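FAD-dependent pyridine nucleotide-disulphide oxidoreductase (Desulfovibrio vulgaris, PDB 3IWA) probably uses FAD to pass electrons from a reduced pyridine nucleotide to an acceptor, as expected of a pyridine nucleotide-disulphide oxidoreductase. Local coordinates at residues 269-274 with 295-300; 281-284 with 289-292. One frame throughout, in Å; residues are numbered along the deposited sequence.

Contact 1: 269-274 with 295-300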
ATOM      1  N   GLU A 269      -7.622  35.553   2.817  1.00 44.71           N
ATOM      2  CA  GLU A 269      -8.700  34.837   2.137  1.00 45.74           C
ATOM      3  C   GLU A 269      -9.014  33.531   2.870  1.00 45.08           C
ATOM      4  O   GLU A 269      -8.130  32.706   3.151  1.00 43.97           O
ATOM      5  CB  GLU A 269      -8.359  34.596   0.634  1.00 46.58           C
ATOM      6  CG  GLU A 269      -8.579  35.815  -0.298  1.00 50.83           C
ATOM      7  CD  GLU A 269     -10.028  36.312  -0.315  1.00 57.83           C
ATOM      8  OE1 GLU A 269     -10.955  35.464  -0.444  1.00 64.41           O
ATOM      9  OE2 GLU A 269     -10.250  37.543  -0.201  1.00 62.41           O
ATOM     10  N   LEU A 270     -10.283  33.408   3.221  1.00 44.78           N
ATOM     11  CA  LEU A 270     -10.806  32.325   4.013  1.00 44.93           C
ATOM     12  C   LEU A 270     -11.979  31.764   3.222  1.00 45.08           C
ATOM     13  O   LEU A 270     -12.590  32.489   2.447  1.00 44.28           O
ATOM     14  CB  LEU A 270     -11.323  32.815   5.365  1.00 44.95           C
ATOM     15  CG  LEU A 270     -10.387  33.495   6.350  1.00 45.69           C
ATOM     16  CD1 LEU A 270     -11.082  33.610   7.726  1.00 44.05           C
ATOM     17  CD2 LEU A 270      -9.030  32.782   6.477  1.00 46.80           C
ATOM     18  N   ASP A 271     -12.265  30.475   3.402  1.00 45.38           N
ATOM     19  CA  ASP A 271     -13.437  29.849   2.792  1.00 46.47           C
ATOM     20  C   ASP A 271     -14.664  30.080   3.686  1.00 47.71           C
ATOM     21  O   ASP A 271     -14.521  30.611   4.794  1.00 48.07           O
ATOM     22  CB  ASP A 271     -13.152  28.356   2.455  1.00 46.47           C
ATOM     23  CG  ASP A 271     -13.330  27.399   3.624  1.00 45.75           C
ATOM     24  OD1 ASP A 271     -13.610  27.810   4.773  1.00 45.92           O
ATOM     25  OD2 ASP A 271     -13.173  26.184   3.374  1.00 49.01           O
ATOM     26  N   PRO A 272     -15.878  29.730   3.209  1.00 49.54           N
ATOM     27  CA  PRO A 272     -17.143  29.914   3.965  1.00 50.25           C
ATOM     28  C   PRO A 272     -17.170  29.303   5.356  1.00 50.92           C
ATOM     29  O   PRO A 272     -17.922  29.750   6.223  1.00 51.57           O
ATOM     30  CB  PRO A 272     -18.160  29.167   3.106  1.00 50.69           C
ATOM     31  CG  PRO A 272     -17.673  29.387   1.717  1.00 50.53           C
ATOM     32  CD  PRO A 272     -16.148  29.361   1.804  1.00 49.80           C
ATOM     33  N   ARG A 273     -16.379  28.260   5.531  1.00 51.05           N
ATOM     34  CA  ARG A 273     -16.200  27.548   6.796  1.00 51.54           C
ATOM     35  C   ARG A 273     -15.212  28.303   7.741  1.00 49.83           C
ATOM     36  O   ARG A 273     -15.098  27.984   8.924  1.00 48.73           O
ATOM     37  CB  ARG A 273     -15.670  26.150   6.420  1.00 52.67           C
ATOM     38  CG  ARG A 273     -15.743  25.024   7.450  1.00 58.16           C
ATOM     39  CD  ARG A 273     -14.651  23.914   7.171  1.00 63.74           C
ATOM     40  NE  ARG A 273     -14.826  23.189   5.893  1.00 68.17           N
ATOM     41  CZ  ARG A 273     -15.436  21.998   5.744  1.00 70.39           C
ATOM     42  NH1 ARG A 273     -15.515  21.446   4.533  1.00 70.90           N
ATOM     43  NH2 ARG A 273     -15.967  21.350   6.785  1.00 71.06           N
ATOM     44  N   GLY A 274     -14.509  29.306   7.195  1.00 48.29           N
ATOM     45  CA  GLY A 274     -13.427  30.026   7.900  1.00 46.47           C
ATOM     46  C   GLY A 274     -12.029  29.426   7.735  1.00 44.77           C
ATOM     47  O   GLY A 274     -11.090  29.854   8.403  1.00 43.84           O
ATOM     48  N   CYS A 295      -6.293  24.484  10.204  1.00 36.90           N
ATOM     49  CA  CYS A 295      -6.842  25.821   9.992  1.00 36.44           C
ATOM     50  C   CYS A 295      -6.974  26.155   8.520  1.00 36.51           C
ATOM     51  O   CYS A 295      -7.453  27.230   8.173  1.00 36.83           O
ATOM     52  CB  CYS A 295      -6.018  26.882  10.704  1.00 36.87           C
ATOM     53  SG  CYS A 295      -4.269  27.140  10.210  1.00 37.17           S
ATOM     54  N   VAL A 296      -6.594  25.212   7.655  1.00 35.85           N
ATOM     55  CA  VAL A 296      -6.608  25.425   6.223  1.00 35.38           C
ATOM     56  C   VAL A 296      -7.554  24.485   5.484  1.00 35.21           C
ATOM     57  O   VAL A 296      -7.928  23.432   5.984  1.00 33.70           O
ATOM     58  CB  VAL A 296      -5.166  25.273   5.606  1.00 36.16           C
ATOM     59  CG1 VAL A 296      -4.148  26.207   6.312  1.00 34.92           C
ATOM     60  CG2 VAL A 296      -4.659  23.815   5.678  1.00 34.57           C
ATOM     61  N   THR A 297      -7.924  24.908   4.275  1.00 35.90           N
ATOM     62  CA  THR A 297      -8.541  24.067   3.260  1.00 36.26           C
ATOM     63  C   THR A 297      -7.525  23.769   2.173  1.00 35.67           C
ATOM     64  O   THR A 297      -6.781  24.635   1.792  1.00 35.71           O
ATOM     65  CB  THR A 297      -9.802  24.704   2.569  1.00 37.03           C
ATOM     66  OG1 THR A 297     -10.269  23.848   1.501  1.00 39.66           O
ATOM     67  CG2 THR A 297      -9.492  26.103   1.975  1.00 35.68           C
ATOM     68  N   ILE A 298      -7.508  22.526   1.704  1.00 35.56           N
ATOM     69  CA  ILE A 298      -6.700  22.115   0.562  1.00 35.79           C
ATOM     70  C   ILE A 298      -7.567  21.233  -0.353  1.00 35.74           C
ATOM     71  O   ILE A 298      -8.576  20.720   0.067  1.00 34.54           O
ATOM     72  CB  ILE A 298      -5.509  21.294   0.985  1.00 35.52           C
ATOM     73  CG1 ILE A 298      -5.975  20.069   1.768  1.00 35.52           C
ATOM     74  CG2 ILE A 298      -4.577  22.127   1.815  1.00 36.78           C
ATOM     75  CD1 ILE A 298      -4.870  19.224   2.273  1.00 36.42           C
ATOM     76  N   PRO A 299      -7.165  21.069  -1.619  1.00 36.51           N
ATOM     77  CA  PRO A 299      -7.984  20.318  -2.572  1.00 36.63           C
ATOM     78  C   PRO A 299      -8.257  18.889  -2.123  1.00 36.86           C
ATOM     79  O   PRO A 299      -7.341  18.187  -1.669  1.00 36.99           O
ATOM     80  CB  PRO A 299      -7.120  20.298  -3.826  1.00 36.87           C
ATOM     81  CG  PRO A 299      -6.196  21.454  -3.677  1.00 36.71           C
ATOM     82  CD  PRO A 299      -5.898  21.495  -2.224  1.00 36.50           C
ATOM     83  N   ASN A 300      -9.510  18.473  -2.194  1.00 36.43           N
ATOM     84  CA  ASN A 300      -9.814  17.083  -2.001  1.00 36.62           C
ATOM     85  C   ASN A 300      -9.382  16.421  -3.289  1.00 36.50           C
ATOM     86  O   ASN A 300      -9.925  16.750  -4.324  1.00 37.41           O
ATOM     87  CB  ASN A 300     -11.314  16.891  -1.764  1.00 37.08           C
ATOM     88  CG  ASN A 300     -11.692  15.441  -1.526  1.00 35.27           C
ATOM     89  OD1 ASN A 300     -11.455  14.577  -2.362  1.00 34.42           O
ATOM     90  ND2 ASN A 300     -12.270  15.177  -0.396  1.00 31.19           N
TER

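Contact 2: 281-284 with 289-292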
ATOM      1  N   ARG A 281       1.972  25.476  -2.370  1.00 36.68           N
ATOM      2  CA  ARG A 281       3.204  25.766  -1.616  1.00 36.54           C
ATOM      3  C   ARG A 281       2.921  26.068  -0.130  1.00 35.87           C
ATOM      4  O   ARG A 281       3.839  26.357   0.636  1.00 34.49           O
ATOM      5  CB  ARG A 281       3.957  26.948  -2.245  1.00 37.11           C
ATOM      6  CG  ARG A 281       4.857  26.612  -3.392  1.00 39.82           C
ATOM      7  CD  ARG A 281       4.095  26.369  -4.680  1.00 43.93           C
ATOM      8  NE  ARG A 281       5.015  25.993  -5.761  1.00 48.08           N
ATOM      9  CZ  ARG A 281       4.630  25.595  -6.981  1.00 50.86           C
ATOM     10  NH1 ARG A 281       3.340  25.542  -7.301  1.00 49.02           N
ATOM     11  NH2 ARG A 281       5.536  25.258  -7.897  1.00 51.26           N
ATOM     12  N   MET A 282       1.635  25.997   0.233  1.00 35.34           N
ATOM     13  CA  MET A 282       1.084  26.320   1.550  1.00 35.29           C
ATOM     14  C   MET A 282       1.066  27.820   1.875  1.00 36.47           C
ATOM     15  O   MET A 282       0.929  28.204   3.036  1.00 37.84           O
ATOM     16  CB  MET A 282       1.728  25.477   2.662  1.00 34.25           C
ATOM     17  CG  MET A 282       1.656  23.931   2.437  1.00 32.69           C
ATOM     18  SD  MET A 282       0.048  23.167   2.086  1.00 20.25           S
ATOM     19  CE  MET A 282      -0.753  23.468   3.663  1.00 32.50           C
ATOM     20  N   ARG A 283       1.123  28.659   0.842  1.00 37.32           N
ATOM     21  CA  ARG A 283       1.009  30.107   0.962  1.00 38.71           C
ATOM     22  C   ARG A 283      -0.427  30.565   0.998  1.00 39.05           C
ATOM     23  O   ARG A 283      -1.207  30.173   0.151  1.00 39.01           O
ATOM     24  CB  ARG A 283       1.647  30.818  -0.243  1.00 39.55           C
ATOM     25  CG  ARG A 283       3.161  30.736  -0.315  1.00 41.32           C
ATOM     26  CD  ARG A 283       3.744  31.721  -1.331  1.00 44.38           C
ATOM     27  NE  ARG A 283       5.170  31.890  -1.069  1.00 46.42           N
ATOM     28  CZ  ARG A 283       6.132  31.133  -1.597  1.00 48.65           C
ATOM     29  NH1 ARG A 283       7.402  31.339  -1.246  1.00 46.93           N
ATOM     30  NH2 ARG A 283       5.828  30.164  -2.455  1.00 48.96           N
ATOM     31  N   THR A 284      -0.748  31.457   1.932  1.00 39.55           N
ATOM     32  CA  THR A 284      -2.069  32.100   1.990  1.00 40.03           C
ATOM     33  C   THR A 284      -2.215  33.148   0.875  1.00 40.87           C
ATOM     34  O   THR A 284      -1.402  33.235  -0.006  1.00 41.82           O
ATOM     35  CB  THR A 284      -2.276  32.787   3.353  1.00 39.92           C
ATOM     36  OG1 THR A 284      -1.378  33.887   3.481  1.00 37.54           O
ATOM     37  CG2 THR A 284      -2.001  31.835   4.488  1.00 39.40           C
ATOM     38  N   ILE A 289       3.062  34.819   4.069  1.00 40.82           N
ATOM     39  CA  ILE A 289       2.393  34.131   5.156  1.00 39.44           C
ATOM     40  C   ILE A 289       1.932  32.749   4.723  1.00 38.41           C
ATOM     41  O   ILE A 289       1.153  32.628   3.788  1.00 37.48           O
ATOM     42  CB  ILE A 289       1.187  34.920   5.651  1.00 39.48           C
ATOM     43  CG1 ILE A 289       1.640  36.341   6.092  1.00 39.52           C
ATOM     44  CG2 ILE A 289       0.529  34.160   6.787  1.00 36.53           C
ATOM     45  CD1 ILE A 289       0.517  37.222   6.611  1.00 37.58           C
ATOM     46  N   PHE A 290       2.421  31.733   5.436  1.00 37.42           N
ATOM     47  CA  PHE A 290       2.072  30.337   5.201  1.00 37.35           C
ATOM     48  C   PHE A 290       1.104  29.912   6.297  1.00 36.59           C
ATOM     49  O   PHE A 290       1.088  30.518   7.339  1.00 36.86           O
ATOM     50  CB  PHE A 290       3.318  29.415   5.246  1.00 37.57           C
ATOM     51  CG  PHE A 290       4.387  29.750   4.207  1.00 38.61           C
ATOM     52  CD1 PHE A 290       5.380  30.688   4.489  1.00 39.24           C
ATOM     53  CD2 PHE A 290       4.400  29.116   2.977  1.00 38.33           C
ATOM     54  CE1 PHE A 290       6.347  31.005   3.546  1.00 41.68           C
ATOM     55  CE2 PHE A 290       5.353  29.415   2.012  1.00 39.88           C
ATOM     56  CZ  PHE A 290       6.336  30.356   2.282  1.00 41.46           C
ATOM     57  N   ALA A 291       0.351  28.835   6.039  1.00 35.73           N
ATOM     58  CA  ALA A 291      -0.619  28.253   6.943  1.00 35.19           C
ATOM     59  C   ALA A 291      -0.712  26.761   6.639  1.00 35.03           C
ATOM     60  O   ALA A 291      -0.561  26.347   5.501  1.00 34.24           O
ATOM     61  CB  ALA A 291      -1.994  28.919   6.758  1.00 34.29           C
ATOM     62  N   GLY A 292      -0.940  25.957   7.660  1.00 35.26           N
ATOM     63  CA  GLY A 292      -1.242  24.544   7.469  1.00 36.06           C
ATOM     64  C   GLY A 292      -1.980  23.937   8.652  1.00 36.79           C
ATOM     65  O   GLY A 292      -2.311  24.634   9.614  1.00 37.02           O
TER

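Contact 1: 269-274 with 295-300
Asp271 reaches across to Thr297, and their side chains make most of this small contact, which buries 90 Å² in all. Starting from the backbone, Asp271 CB comes within 4.3 Å of Thr297 CG2. Asp271 CG sits between its own backbone N and carbonyl carbon (chi1 83°), which keeps the carboxylate close to the backbone of its own turn while one oxygen is presented to the strand. The two oxygens differ in what they meet. Asp271 OD2 lies against carbon, 3.8 Å from Thr297 CB and 3.9 Å from Thr297 CG2; it makes no hydrogen bond with Thr297, whose OG1 is anti to the backbone N (chi1 175°) and donates to the carbonyl O of Gly307. Asp271 OD1 turns back over the turn: it accepts a hydrogen bond from Ala275 N and a weak, strongly bent one from Arg273 N at 2.9 Å. The approach of the carboxylate to Thr297 is thus a van der Waals one, and the polar work of Asp271 is done within its own loop.

The loop is closed by Gly274 N to Asp271 O at 2.7 Å. Gly274 has a positive phi (90°), a backbone shape that suits glycine, and its carbonyl O accepts from Thr260 OG1. That oxygen approaches Cys295 O to 4.5 Å, the other point where the segments meet. Between turn and strand, Ile276 shares backbone hydrogen bonds with Cys295 and Thr297. The whole is a type I beta turn from Asp271 to Gly274, Asx-turn-like through the weak Arg273 N bond, leading into strand 276-277, which runs parallel to strand 296-299 in a small mixed sheet of the pyridine nucleotide-disulphide oxidoreductase fold.

Contact 2: 281-284 with 289-292
Thr284 and Ile289 meet through hydrogen bonds, and backbone bonds join 281-284 and 289-292 as a single antiparallel bridge at Arg283 and Phe290. Thr284 N donates to Ile289 O at 2.9 Å, nearly straight at 165°, and Ala291 N donates to Met282 O at 3.1 Å; the two bonds flank the bridged residues, a non-hydrogen-bonded pair. Ile289 O is gripped twice, because Thr284 OG1 also donates to it at 2.8 Å, arriving from above the carbonyl plane instead of within it. With chi1 at 67° the hydroxyl stays over its own backbone, within range of this carbonyl and of Asp286 N, to which it also hydrogen-bonds. Phe290 CA adds a CH-O contact to Met282 O.

Strand 289-291 is the outermost strand, within this chain, of a five-stranded parallel sheet of Rossmann type. Its backbone pairs through Phe290 with Leu117 and Leu119 of the neighbouring strand. In relatives this strand leads into a Gly-Asp motif that holds FAD, and Gly292 probably belongs to the equivalent here.

Contacts of the aromatic ring come next. Arg283 runs alongside Phe290, both pointing the same way: Arg283 CG lies 3.5 Å from Phe290 CE2, and the extended chain sets CE2 over one face of the guanidinium, offset toward the rim. The planes are 47° apart, too tilted for a parallel stack. Pro287 O accepts from Arg283 NE and so helps fix its rotation. At the ring edge stand two carbonyl oxygens, Met282 O and Arg281 O.

Van der Waals packing completes the interface. Thr284 CG2 meets Ala291 CB at 3.7 Å. The Met282 chain, bent at chi2 and chi3, folds its methyl CE to 3.4 Å from Ala291 O and 4.0 Å from Gly292 CA, while Gln318 and Ile322 of helix 314-326 cover Met282.

How the contacts relate
Contact 2 is nested inside the loop that contact 1 closes: the chain leaves the turn at Gly274, passes through strand 276-277, makes the 281-284 with 289-292 bridge, then returns along strand 296-299. Their centres lie about 11 Å apart, and they touch directly where Val296 CG1 packs on Ala291 CB at 3.5 Å. Ile276 connects them further, being touched from both contacts: the side chains of Thr284 and Ala291 reach it from contact 2, those of Leu270 and Cys295 from contact 1. Both contacts lie in the pyridine nucleotide-disulphide oxidoreductase region. The link between strands 289-291 and 296-299 is where relatives carry part of the FAD site, although the model contains no FAD.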